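Local coordinates for GTPase-activating protein skywalker (Drosophila melanogaster, PDB 6R82) that stimulates GTP hydrolysis by Rab35 to regulate synaptic vesicle protein turnover at the neuromuscular junction, and is represented here by its TLDc domain, at residues A[152-157]-A[173-178]; A[59-64]-A[177-182]. All blocks are in the same frame, centred on the assembly; numbering follows the deposited sequence.

Interaction 1: A[152-157]-A[173-178]; sequences IRFGKT and DFEIRV
The ring of Phe174 lies flat against the backbone of the neighbouring antiparallel strand, with Gly155 CA over one face, 4.0 Å from the ring centroid, in a CH-pi contact. Its CG sits in the crowded position between backbone N and carbonyl carbon (chi1 55°), which turns the ring across to Gly155; a CB on Gly155 would collide with Phe174 CZ. Lys156 O lies at the ring edge, 3.3 Å from Phe174 CE2, and the side chains of Thr157 and Phe174 cross at about a right angle. An alanine at Phe174 would remove the ring from over Gly155 and would probably loosen the packing between the strands. Two backbone bonds frame the pair: Gly155 N reaches Phe174 O in the carbonyl plane, whereas Phe174 N approaches Gly155 O from above that plane. On the face of Phe154 and Glu175, three groups lie together. Arg153 CG rests over the centre of the Phe154 ring, 3.4 Å above its plane, and Glu175 runs alongside that ring, Glu175 CG 3.6 Å from Phe154 CE1. The Arg153 guanidinium and Glu175 carboxylate form a salt bridge, although NH1 and OE2 are modelled too close to trust its detail. Beyond strand 154-156, Trp147 of strand 146-149 makes a cation-pi contact with Lys156. On the buried side, Phe69 meets Phe174 edge-to-face and Ile61 of strand 57-63 touches Phe174 and Ile176; helix 44-51 packs on Ile152, in the loop leading into the strand.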
loop_
_atom_site.group_PDB
_atom_site.type_symbol
_atom_site.label_atom_id
_atom_site.label_comp_id
_atom_site.label_asym_id
_atom_site.label_seq_id
_atom_site.Cartn_x
_atom_site.Cartn_y
_atom_site.Cartn_z
ATOM N N ILE A 152 2.829 13.628 0.830
ATOM C CA ILE A 152 2.067 12.766 -0.074
ATOM C C ILE A 152 1.916 13.470 -1.418
ATOM O O ILE A 152 0.853 13.419 -2.052
ATOM C CB ILE A 152 0.703 12.364 0.528
ATOM C CG1 ILE A 152 0.850 12.075 2.022
ATOM C CG2 ILE A 152 0.160 11.114 -0.173
ATOM C CD1 ILE A 152 -0.319 11.303 2.623
ATOM N N ARG A 153 2.986 14.146 -1.845
ATOM C CA ARG A 153 3.001 14.841 -3.120
ATOM C C ARG A 153 3.905 14.150 -4.137
ATOM O O ARG A 153 3.468 13.891 -5.263
ATOM C CB ARG A 153 3.430 16.294 -2.917
ATOM C CG ARG A 153 3.955 16.949 -4.183
ATOM C CD ARG A 153 4.169 18.456 -4.013
ATOM N NE ARG A 153 2.920 19.219 -3.928
ATOM C CZ ARG A 153 1.930 19.204 -4.827
ATOM N NH1 ARG A 153 2.015 18.481 -5.939
ATOM N NH2 ARG A 153 0.845 19.944 -4.619
ATOM N N PHE A 154 5.143 13.807 -3.759
ATOM C CA PHE A 154 6.070 13.136 -4.661
ATOM C C PHE A 154 6.459 11.772 -4.110
ATOM O O PHE A 154 6.482 11.555 -2.895
ATOM C CB PHE A 154 7.360 13.947 -4.890
ATOM C CG PHE A 154 7.139 15.338 -5.403
ATOM C CD1 PHE A 154 6.477 15.550 -6.598
ATOM C CD2 PHE A 154 7.610 16.436 -4.691
ATOM C CE1 PHE A 154 6.266 16.830 -7.079
ATOM C CE2 PHE A 154 7.404 17.726 -5.169
ATOM C CZ PHE A 154 6.732 17.919 -6.366
ATOM N N GLY A 155 6.817 10.867 -5.019
ATOM C CA GLY A 155 7.191 9.524 -4.641
ATOM C C GLY A 155 8.076 8.885 -5.686
ATOM O O GLY A 155 8.296 9.433 -6.769
ATOM N N LYS A 156 8.582 7.706 -5.345
ATOM C CA LYS A 156 9.485 6.970 -6.211
ATOM C C LYS A 156 9.065 5.509 -6.226
ATOM O O LYS A 156 8.332 5.043 -5.351
ATOM C CB LYS A 156 10.943 7.100 -5.747
ATOM C CG LYS A 156 11.450 8.544 -5.671
ATOM C CD LYS A 156 12.941 8.596 -5.352
ATOM C CE LYS A 156 13.211 8.609 -3.852
ATOM N NZ LYS A 156 13.613 9.970 -3.370
ATOM N N THR A 157 9.539 4.787 -7.237
ATOM C CA THR A 157 9.297 3.356 -7.309
ATOM C C THR A 157 10.486 2.684 -7.978
ATOM O O THR A 157 11.034 3.196 -8.955
ATOM C CB THR A 157 8.008 3.039 -8.068
ATOM O OG1 THR A 157 7.954 1.634 -8.339
ATOM C CG2 THR A 157 7.960 3.812 -9.371
ATOM N N ASP A 173 9.935 7.785 -10.843
ATOM C CA ASP A 173 9.320 8.744 -9.937
ATOM C C ASP A 173 7.881 8.998 -10.360
ATOM O O ASP A 173 7.444 8.594 -11.442
ATOM C CB ASP A 173 10.069 10.083 -9.938
ATOM C CG ASP A 173 11.570 9.919 -9.925
ATOM O OD1 ASP A 173 12.071 9.018 -9.212
ATOM O OD2 ASP A 173 12.250 10.692 -10.633
ATOM N N PHE A 174 7.152 9.712 -9.506
ATOM C CA PHE A 174 5.784 10.080 -9.825
ATOM C C PHE A 174 5.343 11.196 -8.897
ATOM O O PHE A 174 5.921 11.410 -7.827
ATOM C CB PHE A 174 4.825 8.879 -9.721
ATOM C CG PHE A 174 4.850 8.174 -8.382
ATOM C CD1 PHE A 174 3.987 8.552 -7.361
ATOM C CD2 PHE A 174 5.731 7.125 -8.151
ATOM C CE1 PHE A 174 4.015 7.901 -6.135
ATOM C CE2 PHE A 174 5.762 6.476 -6.936
ATOM C CZ PHE A 174 4.906 6.864 -5.923
ATOM N N GLU A 175 4.320 11.915 -9.335
ATOM C CA GLU A 175 3.580 12.831 -8.490
ATOM C C GLU A 175 2.195 12.250 -8.258
ATOM O O GLU A 175 1.587 11.689 -9.176
ATOM C CB GLU A 175 3.466 14.217 -9.117
ATOM C CG GLU A 175 3.210 15.308 -8.099
ATOM C CD GLU A 175 2.721 16.589 -8.730
ATOM O OE1 GLU A 175 2.595 16.623 -9.971
ATOM O OE2 GLU A 175 2.464 17.561 -7.989
ATOM N N ILE A 176 1.704 12.385 -7.032
ATOM C CA ILE A 176 0.447 11.773 -6.621
ATOM C C ILE A 176 -0.692 12.722 -6.959
ATOM O O ILE A 176 -0.745 13.848 -6.452
ATOM C CB ILE A 176 0.463 11.435 -5.123
ATOM C CG1 ILE A 176 1.490 10.330 -4.864
ATOM C CG2 ILE A 176 -0.934 11.017 -4.647
ATOM C CD1 ILE A 176 2.540 10.698 -3.839
ATOM N N ARG A 177 -1.598 12.274 -7.826
ATOM C CA ARG A 177 -2.819 13.031 -8.061
ATOM C C ARG A 177 -3.830 12.780 -6.951
ATOM O O ARG A 177 -4.415 13.721 -6.407
ATOM C CB ARG A 177 -3.419 12.674 -9.419
ATOM C CG ARG A 177 -4.462 13.675 -9.881
ATOM C CD ARG A 177 -5.376 13.089 -10.942
ATOM N NE ARG A 177 -4.631 12.499 -12.052
ATOM C CZ ARG A 177 -5.138 12.292 -13.266
ATOM N NH1 ARG A 177 -6.396 12.635 -13.532
ATOM N NH2 ARG A 177 -4.388 11.746 -14.217
ATOM N N VAL A 178 -4.047 11.515 -6.601
ATOM C CA VAL A 178 -4.881 11.177 -5.454
ATOM C C VAL A 178 -4.372 9.875 -4.847
ATOM O O VAL A 178 -3.928 8.960 -5.552
ATOM C CB VAL A 178 -6.377 11.113 -5.839
ATOM C CG1 VAL A 178 -6.579 10.214 -7.031
ATOM C CG2 VAL A 178 -7.233 10.649 -4.650
#

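Interaction 2: A[59-64]-A[177-182]; sequences LMIKTC and RVLEVY
Leu179 carries its CG anti to the backbone N (chi1 177°), a torsion that sends CD1 across to strand 59-63 and sets it against two neighbouring side chains of that strand, both on the same side of the methyl. Ile61 CG1, itself anti to its carbonyl carbon, lies 3.6 Å from Leu179 CD1, and Leu59 CD2 lies 3.7 Å from it; both side chains cross Leu179 obliquely. On the other face, Lys62 and Val178 run alongside each other. Val178 puts CG1 in the crowded position between N and carbonyl carbon, and Lys62, bent at chi2, chi3 and chi4, folds over that methyl so closely that Lys62 CD is 3.3 Å from Val178 CG1, tighter than ordinary van der Waals contact. The same bends turn its ammonium toward Glu180, but Lys62 NZ stays 3.8 Å from Glu180 OE1, a long salt bridge.

The backbones pair antiparallel. Met60 and Glu180 exchange two fairly straight bonds, and Lys62 N meets Val178 O nearly along the C=O axis. At the corner the pattern changes: Lys62 O accepts from both Arg177 N, at 2.7 Å, and Val178 N, at 3.2 Å, the signature of a classic beta bulge. Arg177 CB packs on Lys62 O, and Thr63 O lies at the edge of its guanidinium, near its plane. Phe14 of helix 13-18 covers Met60 and Lys62, while strand 30-36 borders Leu179 and Glu180.

Glu180 OE1 also accepts a hydrogen bond from Tyr182 OH, which comes from above the carboxylate plane at 3.0 Å. This hydroxyl and the ammonium would both be expected to stabilise the charged carboxylate. Lys62 NZ is buried here without a hydrogen-bonding partner, so its positive charge is probably offset, at least in part, by the long salt bridge to Glu180.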
loop_
_atom_site.group_PDB
_atom_site.type_symbol
_atom_site.label_atom_id
_atom_site.label_comp_id
_atom_site.label_asym_id
_atom_site.label_seq_id
_atom_site.Cartn_x
_atom_site.Cartn_y
_atom_site.Cartn_z
ATOM N N LEU A 59 -3.998 0.183 -0.304
ATOM C CA LEU A 59 -3.491 1.499 -0.667
ATOM C C LEU A 59 -3.518 1.626 -2.186
ATOM O O LEU A 59 -3.016 0.743 -2.887
ATOM C CB LEU A 59 -2.073 1.688 -0.119
ATOM C CG LEU A 59 -1.546 3.118 -0.069
ATOM C CD1 LEU A 59 -0.697 3.340 1.184
ATOM C CD2 LEU A 59 -0.752 3.401 -1.332
ATOM N N MET A 60 -4.113 2.704 -2.687
ATOM C CA MET A 60 -4.243 2.925 -4.126
ATOM C C MET A 60 -3.722 4.307 -4.493
ATOM O O MET A 60 -4.215 5.313 -3.978
ATOM C CB MET A 60 -5.694 2.780 -4.580
ATOM C CG MET A 60 -5.796 2.314 -6.030
ATOM S SD MET A 60 -7.436 1.702 -6.413
ATOM C CE MET A 60 -7.665 0.463 -5.123
ATOM N N ILE A 61 -2.759 4.354 -5.408
ATOM C CA ILE A 61 -2.139 5.598 -5.856
ATOM C C ILE A 61 -2.535 5.851 -7.302
ATOM O O ILE A 61 -2.396 4.967 -8.158
ATOM C CB ILE A 61 -0.607 5.549 -5.723
ATOM C CG1 ILE A 61 -0.210 5.400 -4.254
ATOM C CG2 ILE A 61 0.035 6.801 -6.346
ATOM C CD1 ILE A 61 1.174 4.849 -4.042
ATOM N N LYS A 62 -3.008 7.061 -7.573
ATOM C CA LYS A 62 -3.237 7.545 -8.929
ATOM C C LYS A 62 -2.240 8.677 -9.182
ATOM O O LYS A 62 -2.286 9.712 -8.507
ATOM C CB LYS A 62 -4.685 8.008 -9.098
ATOM C CG LYS A 62 -5.725 6.857 -9.151
ATOM C CD LYS A 62 -6.970 7.151 -8.295
ATOM C CE LYS A 62 -7.586 5.881 -7.715
ATOM N NZ LYS A 62 -6.768 5.300 -6.604
ATOM N N THR A 63 -1.329 8.473 -10.135
ATOM C CA THR A 63 -0.327 9.488 -10.447
ATOM C C THR A 63 -0.864 10.514 -11.443
ATOM O O THR A 63 -1.845 10.279 -12.154
ATOM C CB THR A 63 0.946 8.863 -11.019
ATOM O OG1 THR A 63 0.770 8.583 -12.413
ATOM C CG2 THR A 63 1.300 7.586 -10.280
ATOM N N CYS A 64 -0.193 11.670 -11.493
ATOM C CA CYS A 64 -0.532 12.688 -12.484
ATOM C C CYS A 64 -0.267 12.212 -13.906
ATOM O O CYS A 64 -0.812 12.790 -14.852
ATOM C CB CYS A 64 0.248 13.975 -12.209
ATOM S SG CYS A 64 -0.091 14.751 -10.595
ATOM N N ARG A 177 -1.598 12.274 -7.826
ATOM C CA ARG A 177 -2.819 13.031 -8.061
ATOM C C ARG A 177 -3.830 12.780 -6.951
ATOM O O ARG A 177 -4.415 13.721 -6.407
ATOM C CB ARG A 177 -3.419 12.674 -9.419
ATOM C CG ARG A 177 -4.462 13.675 -9.881
ATOM C CD ARG A 177 -5.376 13.089 -10.942
ATOM N NE ARG A 177 -4.631 12.499 -12.052
ATOM C CZ ARG A 177 -5.138 12.292 -13.266
ATOM N NH1 ARG A 177 -6.396 12.635 -13.532
ATOM N NH2 ARG A 177 -4.388 11.746 -14.217
ATOM N N VAL A 178 -4.047 11.515 -6.601
ATOM C CA VAL A 178 -4.881 11.177 -5.454
ATOM C C VAL A 178 -4.372 9.875 -4.847
ATOM O O VAL A 178 -3.928 8.960 -5.552
ATOM C CB VAL A 178 -6.377 11.113 -5.839
ATOM C CG1 VAL A 178 -6.579 10.214 -7.031
ATOM C CG2 VAL A 178 -7.233 10.649 -4.650
ATOM N N LEU A 179 -4.379 9.830 -3.522
ATOM C CA LEU A 179 -4.099 8.615 -2.778
ATOM C C LEU A 179 -5.340 8.233 -1.984
ATOM O O LEU A 179 -5.987 9.096 -1.385
ATOM C CB LEU A 179 -2.901 8.802 -1.847
ATOM C CG LEU A 179 -2.635 7.563 -0.995
ATOM C CD1 LEU A 179 -1.223 7.097 -1.197
ATOM C CD2 LEU A 179 -2.887 7.885 0.458
ATOM N N GLU A 180 -5.668 6.939 -2.001
ATOM C CA GLU A 180 -6.808 6.396 -1.277
ATOM C C GLU A 180 -6.370 5.196 -0.447
ATOM O O GLU A 180 -5.557 4.387 -0.898
ATOM C CB GLU A 180 -7.926 5.971 -2.244
ATOM C CG GLU A 180 -8.791 7.140 -2.730
ATOM C CD GLU A 180 -9.774 6.751 -3.843
ATOM O OE1 GLU A 180 -9.730 5.585 -4.320
ATOM O OE2 GLU A 180 -10.584 7.628 -4.241
ATOM N N VAL A 181 -6.916 5.089 0.768
ATOM C CA VAL A 181 -6.696 3.937 1.638
ATOM C C VAL A 181 -8.051 3.377 2.060
ATOM O O VAL A 181 -8.908 4.122 2.542
ATOM C CB VAL A 181 -5.859 4.294 2.885
ATOM C CG1 VAL A 181 -5.475 3.009 3.640
ATOM C CG2 VAL A 181 -4.610 5.064 2.489
ATOM N N TYR A 182 -8.234 2.069 1.884
ATOM C CA TYR A 182 -9.442 1.359 2.281
ATOM C C TYR A 182 -9.131 0.429 3.441
ATOM O O TYR A 182 -8.050 -0.158 3.496
ATOM C CB TYR A 182 -10.018 0.543 1.105
ATOM C CG TYR A 182 -10.521 1.419 -0.024
ATOM C CD1 TYR A 182 -9.657 1.857 -1.026
ATOM C CD2 TYR A 182 -11.846 1.826 -0.074
ATOM C CE1 TYR A 182 -10.108 2.681 -2.056
ATOM C CE2 TYR A 182 -12.303 2.656 -1.092
ATOM C CZ TYR A 182 -11.427 3.074 -2.082
ATOM O OH TYR A 182 -11.880 3.888 -3.099
#

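In the fold
Both interactions hold the long C-terminal strand 173-185, on either side of its corner at Arg177, within the antiparallel sheet of the TLDc domain. Interaction 1 pairs the first part with strand 154-156 and is only partly buried: an aromatic ring packs on its inner face, while charged chains lie along its exposed one. Interaction 2 pairs the later part with strand 57-63, nearer the centre of the chain, and is mostly buried, with a branched aliphatic cluster on one face and a long ion pair on the other. Their centres lie about 9 Å apart. Glu175 O and Cys64 N, 2.9 Å apart in a probable hydrogen bond, join them, as does packing of Phe174 on Thr63.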